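Local atomic coordinates of extracellular solute-binding protein (Conexibacter woesei, PDB entry 4P98), a protein that probably captures a small solute, perhaps a nucleoside as in PnrA-like relatives, outside the cell membrane and delivers it to an ABC transporter. Residues V100-G106 and N117-T122; A41-L45 and D247-Q253. Numbering follows the deposited sequence.

Interaction 1 of 2, residues V100-G106 and N117-T122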
loop_
_atom_site.group_PDB
_atom_site.type_symbol
_atom_site.label_atom_id
_atom_site.label_comp_id
_atom_site.label_asym_id
_atom_site.label_seq_id
_atom_site.Cartn_x
_atom_site.Cartn_y
_atom_site.Cartn_z
ATOM N N VAL A 100 -5.606 21.687 17.258
ATOM C CA VAL A 100 -5.243 21.259 15.906
ATOM C C VAL A 100 -5.443 19.746 15.838
ATOM O O VAL A 100 -5.300 19.044 16.842
ATOM C CB VAL A 100 -3.800 21.669 15.564
ATOM C CG1 VAL A 100 -3.413 21.244 14.155
ATOM C CG2 VAL A 100 -3.656 23.188 15.699
ATOM N N HIS A 101 -5.787 19.253 14.656
ATOM C CA HIS A 101 -6.120 17.848 14.461
ATOM C C HIS A 101 -4.991 17.144 13.712
ATOM O O HIS A 101 -4.431 17.696 12.765
ATOM C CB HIS A 101 -7.452 17.752 13.712
ATOM C CG HIS A 101 -8.527 18.606 14.313
ATOM N ND1 HIS A 101 -8.893 19.828 13.788
ATOM C CD2 HIS A 101 -9.258 18.449 15.439
ATOM C CE1 HIS A 101 -9.837 20.365 14.545
ATOM N NE2 HIS A 101 -10.074 19.549 15.553
ATOM N N PHE A 102 -4.645 15.939 14.159
ATOM C CA PHE A 102 -3.508 15.197 13.619
ATOM C C PHE A 102 -3.869 13.763 13.267
ATOM O O PHE A 102 -4.767 13.176 13.877
ATOM C CB PHE A 102 -2.371 15.170 14.641
ATOM C CG PHE A 102 -1.851 16.535 15.016
ATOM C CD1 PHE A 102 -2.478 17.297 15.989
ATOM C CD2 PHE A 102 -0.716 17.046 14.401
ATOM C CE1 PHE A 102 -2.001 18.557 16.328
ATOM C CE2 PHE A 102 -0.224 18.301 14.742
ATOM C CZ PHE A 102 -0.865 19.052 15.699
ATOM N N SER A 103 -3.144 13.205 12.300
ATOM C CA SER A 103 -3.263 11.795 11.936
ATOM C C SER A 103 -1.898 11.140 11.927
ATOM O O SER A 103 -0.914 11.739 11.480
ATOM C CB SER A 103 -3.913 11.649 10.571
ATOM O OG SER A 103 -3.786 10.336 10.059
ATOM N N ALA A 104 -1.843 9.907 12.407
ATOM C CA ALA A 104 -0.607 9.135 12.413
ATOM C C ALA A 104 -0.907 7.706 11.998
ATOM O O ALA A 104 -2.034 7.227 12.174
ATOM C CB ALA A 104 0.024 9.165 13.797
ATOM N N SER A 105 0.094 7.029 11.438
ATOM C CA SER A 105 -0.055 5.639 11.041
ATOM C C SER A 105 0.916 4.777 11.795
ATOM O O SER A 105 1.953 5.253 12.242
ATOM C CB SER A 105 0.122 5.478 9.531
ATOM O OG SER A 105 1.463 5.721 9.092
ATOM N N GLY A 106 0.594 3.497 11.946
ATOM C CA GLY A 106 1.503 2.600 12.650
ATOM C C GLY A 106 0.960 1.203 12.788
ATOM O O GLY A 106 0.178 0.755 11.952
ATOM N N ASN A 117 -6.577 14.528 20.342
ATOM C CA ASN A 117 -6.657 15.204 19.059
ATOM C C ASN A 117 -5.945 14.486 17.918
ATOM O O ASN A 117 -5.648 15.106 16.893
ATOM C CB ASN A 117 -6.151 16.656 19.169
ATOM C CG ASN A 117 -4.693 16.759 19.604
ATOM O OD1 ASN A 117 -4.151 15.854 20.247
ATOM N ND2 ASN A 117 -4.063 17.892 19.291
ATOM N N VAL A 118 -5.705 13.184 18.071
ATOM C CA VAL A 118 -5.057 12.413 17.025
ATOM C C VAL A 118 -5.916 11.211 16.636
ATOM O O VAL A 118 -6.402 10.497 17.502
ATOM C CB VAL A 118 -3.660 11.906 17.471
ATOM C CG1 VAL A 118 -2.938 11.263 16.302
ATOM C CG2 VAL A 118 -2.830 13.045 18.073
ATOM N N ASP A 119 -6.116 11.024 15.334
ATOM C CA ASP A 119 -6.670 9.787 14.777
ATOM C C ASP A 119 -5.511 8.931 14.250
ATOM O O ASP A 119 -4.523 9.449 13.705
ATOM C CB ASP A 119 -7.631 10.091 13.610
ATOM C CG ASP A 119 -8.994 10.640 14.042
ATOM O OD1 ASP A 119 -9.290 10.757 15.258
ATOM O OD2 ASP A 119 -9.796 10.941 13.115
ATOM N N GLY A 120 -5.629 7.615 14.402
ATOM C CA GLY A 120 -4.618 6.685 13.933
ATOM C C GLY A 120 -5.142 5.659 12.946
ATOM O O GLY A 120 -6.354 5.403 12.875
ATOM N N TRP A 121 -4.235 5.069 12.172
ATOM C CA TRP A 121 -4.609 3.963 11.300
ATOM C C TRP A 121 -3.483 2.968 11.095
ATOM O O TRP A 121 -2.298 3.252 11.363
ATOM C CB TRP A 121 -5.170 4.462 9.959
ATOM C CG TRP A 121 -4.172 5.186 9.087
ATOM C CD1 TRP A 121 -3.855 6.521 9.132
ATOM C CD2 TRP A 121 -3.375 4.617 8.039
ATOM N NE1 TRP A 121 -2.906 6.808 8.173
ATOM C CE2 TRP A 121 -2.587 5.652 7.503
ATOM C CE3 TRP A 121 -3.240 3.323 7.514
ATOM C CZ2 TRP A 121 -1.673 5.438 6.456
ATOM C CZ3 TRP A 121 -2.335 3.116 6.463
ATOM C CH2 TRP A 121 -1.569 4.172 5.949
ATOM N N THR A 122 -3.880 1.797 10.620
ATOM C CA THR A 122 -2.967 0.706 10.374
ATOM C C THR A 122 -3.473 -0.154 9.203
ATOM O O THR A 122 -4.615 -0.005 8.742
ATOM C CB THR A 122 -2.783 -0.155 11.637
ATOM O OG1 THR A 122 -1.703 -1.076 11.446
ATOM C CG2 THR A 122 -4.030 -0.928 11.957
HETATM O O HOH W 1 -1.712 9.361 8.564
#
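Strands 101-105 and 118-122 run side by side in parallel, their axes 4.6 Å apart at closest and their N-to-C directions 21° apart, with Phe102 to Ser105 in register with Val118 to Trp121. Five backbone hydrogen bonds define the pairing: Phe102 N donates to Asn117 O (3.0 Å), Asp119 N to Phe102 O (2.9 Å), and the series ends with Gly106 N to Trp121 O (3.0 Å). A side chain closes each end: Asn117, with chi1 in the p well, turns its ND2 back to Val100 O (3.0 Å), and Thr122 OG1 donates to Gly106 O (2.7 Å). On the face carrying Phe102, Ala104 and Val118, the t rotamer of Val118 places CG2 4.1 Å from Phe102 CB and CG1 4.4 Å from Ala104 CB. The other face is ruled by Trp121. Its p rotamer and chi2 of -86° fold the indole across the neighbouring strand, so that Ser105 CB lies 3.7 Å from the centroid of the five-membered ring, 25° off its normal, a CH-pi contact. Water 1 joins Trp121 NE1 (2.8 Å) to Ser103 OG (2.7 Å). The Ser103 hydroxyl also bonds to Tyr255, whereas Ser105, in p, sends OG to Gly83 N. Within the six-stranded parallel sheet of this Rossmann-like lobe, strand 78-82 flanks 101-105 and strand 268-271 flanks 118-123; helix 84-94 covers Phe102, Ala104 and Val118, while helix 249-261 covers Asp119 and Trp121 on the reverse face.

Interaction 2 of 2, residues A41-L45 and D247-Q253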
loop_
_atom_site.group_PDB
_atom_site.type_symbol
_atom_site.label_atom_id
_atom_site.label_comp_id
_atom_site.label_asym_id
_atom_site.label_seq_id
_atom_site.Cartn_x
_atom_site.Cartn_y
_atom_site.Cartn_z
ATOM N N ALA A 41 -4.760 10.295 -2.707
ATOM C CA ALA A 41 -5.915 10.527 -1.836
ATOM C C ALA A 41 -6.055 12.017 -1.532
ATOM O O ALA A 41 -7.159 12.574 -1.581
ATOM C CB ALA A 41 -5.799 9.724 -0.552
ATOM N N ALA A 42 -4.933 12.675 -1.257
ATOM C CA ALA A 42 -4.955 14.097 -0.958
ATOM C C ALA A 42 -5.414 14.943 -2.159
ATOM O O ALA A 42 -6.152 15.921 -1.986
ATOM C CB ALA A 42 -3.596 14.559 -0.452
ATOM N N GLU A 43 -4.979 14.573 -3.361
ATOM C CA GLU A 43 -5.455 15.225 -4.583
ATOM C C GLU A 43 -6.969 15.078 -4.717
ATOM O O GLU A 43 -7.663 16.052 -4.958
ATOM C CB GLU A 43 -4.771 14.649 -5.832
ATOM C CG GLU A 43 -3.489 15.355 -6.217
ATOM C CD GLU A 43 -3.718 16.825 -6.537
ATOM O OE1 GLU A 43 -4.351 17.130 -7.572
ATOM O OE2 GLU A 43 -3.273 17.676 -5.747
ATOM N N ARG A 44 -7.470 13.862 -4.546
ATOM C CA ARG A 44 -8.906 13.617 -4.646
ATOM C C ARG A 44 -9.697 14.343 -3.556
ATOM O O ARG A 44 -10.861 14.679 -3.773
ATOM C CB ARG A 44 -9.211 12.116 -4.630
ATOM C CG ARG A 44 -8.664 11.378 -5.843
ATOM C CD ARG A 44 -8.667 9.877 -5.628
ATOM N NE ARG A 44 -10.004 9.300 -5.788
ATOM C CZ ARG A 44 -10.448 8.200 -5.172
ATOM N NH1 ARG A 44 -11.689 7.777 -5.420
ATOM N NH2 ARG A 44 -9.674 7.522 -4.303
ATOM N N LEU A 45 -9.066 14.595 -2.406
ATOM C CA LEU A 45 -9.712 15.290 -1.286
ATOM C C LEU A 45 -9.999 16.765 -1.578
ATOM O O LEU A 45 -10.854 17.364 -0.935
ATOM C CB LEU A 45 -8.850 15.180 -0.031
ATOM C CG LEU A 45 -9.460 15.547 1.315
ATOM C CD1 LEU A 45 -10.482 14.493 1.729
ATOM C CD2 LEU A 45 -8.366 15.662 2.369
ATOM N N ASP A 247 -6.279 2.652 -0.217
ATOM C CA ASP A 247 -7.146 3.772 -0.552
ATOM C C ASP A 247 -7.375 4.580 0.708
ATOM O O ASP A 247 -8.204 4.208 1.562
ATOM C CB ASP A 247 -8.483 3.282 -1.124
ATOM C CG ASP A 247 -9.392 4.425 -1.552
ATOM O OD1 ASP A 247 -8.952 5.601 -1.576
ATOM O OD2 ASP A 247 -10.575 4.148 -1.839
ATOM N N LEU A 248 -6.656 5.692 0.831
ATOM C CA LEU A 248 -6.767 6.532 2.022
ATOM C C LEU A 248 -7.879 7.565 1.933
ATOM O O LEU A 248 -8.141 8.261 2.915
ATOM C CB LEU A 248 -5.437 7.212 2.318
ATOM C CG LEU A 248 -4.496 6.293 3.110
ATOM C CD1 LEU A 248 -3.042 6.625 2.847
ATOM C CD2 LEU A 248 -4.804 6.377 4.599
ATOM N N LEU A 249 -8.533 7.673 0.777
ATOM C CA LEU A 249 -9.519 8.742 0.585
ATOM C C LEU A 249 -10.680 8.652 1.590
ATOM O O LEU A 249 -10.989 9.652 2.207
ATOM C CB LEU A 249 -10.011 8.844 -0.867
ATOM C CG LEU A 249 -11.026 9.963 -1.096
ATOM C CD1 LEU A 249 -10.454 11.344 -0.799
ATOM C CD2 LEU A 249 -11.575 9.901 -2.510
ATOM N N PRO A 250 -11.288 7.461 1.792
ATOM C CA PRO A 250 -12.381 7.418 2.801
ATOM C C PRO A 250 -11.935 7.872 4.198
ATOM O O PRO A 250 -12.673 8.598 4.891
ATOM C CB PRO A 250 -12.788 5.947 2.815
ATOM C CG PRO A 250 -12.500 5.481 1.417
ATOM C CD PRO A 250 -11.232 6.214 1.006
ATOM N N THR A 251 -10.730 7.475 4.598
ATOM C CA THR A 251 -10.177 7.902 5.877
ATOM C C THR A 251 -10.022 9.429 5.929
ATOM O O THR A 251 -10.446 10.070 6.888
ATOM C CB THR A 251 -8.834 7.203 6.164
ATOM O OG1 THR A 251 -9.043 5.789 6.243
ATOM C CG2 THR A 251 -8.215 7.706 7.467
ATOM N N TYR A 252 -9.425 10.011 4.894
ATOM C CA TYR A 252 -9.258 11.460 4.826
ATOM C C TYR A 252 -10.585 12.217 4.798
ATOM O O TYR A 252 -10.718 13.282 5.412
ATOM C CB TYR A 252 -8.441 11.845 3.588
ATOM C CG TYR A 252 -6.944 11.519 3.644
ATOM C CD1 TYR A 252 -6.359 10.888 4.740
ATOM C CD2 TYR A 252 -6.124 11.824 2.562
ATOM C CE1 TYR A 252 -4.998 10.582 4.750
ATOM C CE2 TYR A 252 -4.771 11.529 2.568
ATOM C CZ TYR A 252 -4.210 10.909 3.667
ATOM O OH TYR A 252 -2.852 10.613 3.664
ATOM N N GLN A 253 -11.550 11.692 4.049
ATOM C CA GLN A 253 -12.895 12.290 4.018
ATOM C C GLN A 253 -13.526 12.292 5.403
ATOM O O GLN A 253 -14.118 13.287 5.837
ATOM C CB GLN A 253 -13.776 11.554 3.012
ATOM C CG GLN A 253 -13.381 11.870 1.581
ATOM C CD GLN A 253 -14.076 10.991 0.572
ATOM O OE1 GLN A 253 -14.349 9.817 0.834
ATOM N NE2 GLN A 253 -14.345 11.543 -0.600
HETATM O O HOH W 2 -12.236 6.114 -2.609
HETATM O O HOH W 3 -7.154 7.331 -3.097
#
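Ala41 makes the tightest approach between the two backbones, its CA 4.7 Å from that of Leu249. Its CB points at the partner segment and touches Leu248 CB (3.8 Å) and Tyr252 CE2 (3.7 Å), while Ala41 O lies 3.6 Å from Leu249 CD1; a methyl group here permits such proximity. Ala42 is turned sideways, and its N meets the edge of the Tyr252 ring at CE2 (4.0 Å). The short helical segments cross at -49° with axes 9.3 Å apart, as two helices packed on the same face of the parallel sheet in the alpha/beta lobe of a periplasmic-binding-protein fold; Ala42 and Tyr252 both reach Ile23 of strand 22-25. Arg44 then extends over the more exposed margin. One face of its guanidinium rests on Leu249, with CZ to CD2 at 3.4 Å, and NH2 forms a long salt bridge to Asp247 OD1 (3.4 Å). Water 3 bridges the same pair, lying 2.8 Å from Arg44 NH2 and 2.9 Å from Asp247 OD1. That carboxylate oxygen also accepts from Leu249 N (3.2 Å), a capping bond in the turn that leads into the helix, so one aspartate serves both its own helix and the neighbouring one. Leu45, in a t,p rotamer, brings CD1 to 4.0 Å from Leu249 CD1, 3.8 Å from Tyr252 CB and 3.9 Å from Gln253 CG, whose amide NE2 bonds to Asp48.

Overall arrangement
Both contacts belong to one lobe, their centres about 14 Å apart, and interaction 1 is nested in the chain loop that interaction 2 closes. The segments of interaction 1 are 11 residues apart at their closest ends, those of interaction 2 are 202. Ten of 13 touching residues are buried in the former and six of nine in the latter, which has an exposed edge at Arg44. Backbone hydrogen bonding dominates the sheet contact; the helix pair has no direct hydrogen bond across it and relies on apolar side chains and a water-bridged salt bridge. Helix 249-261 serves both, as partner in interaction 2 and cover over Asp119 and Trp121; Trp121 CE2 packs on Leu248 CD2 (3.7 Å) in its lead-in.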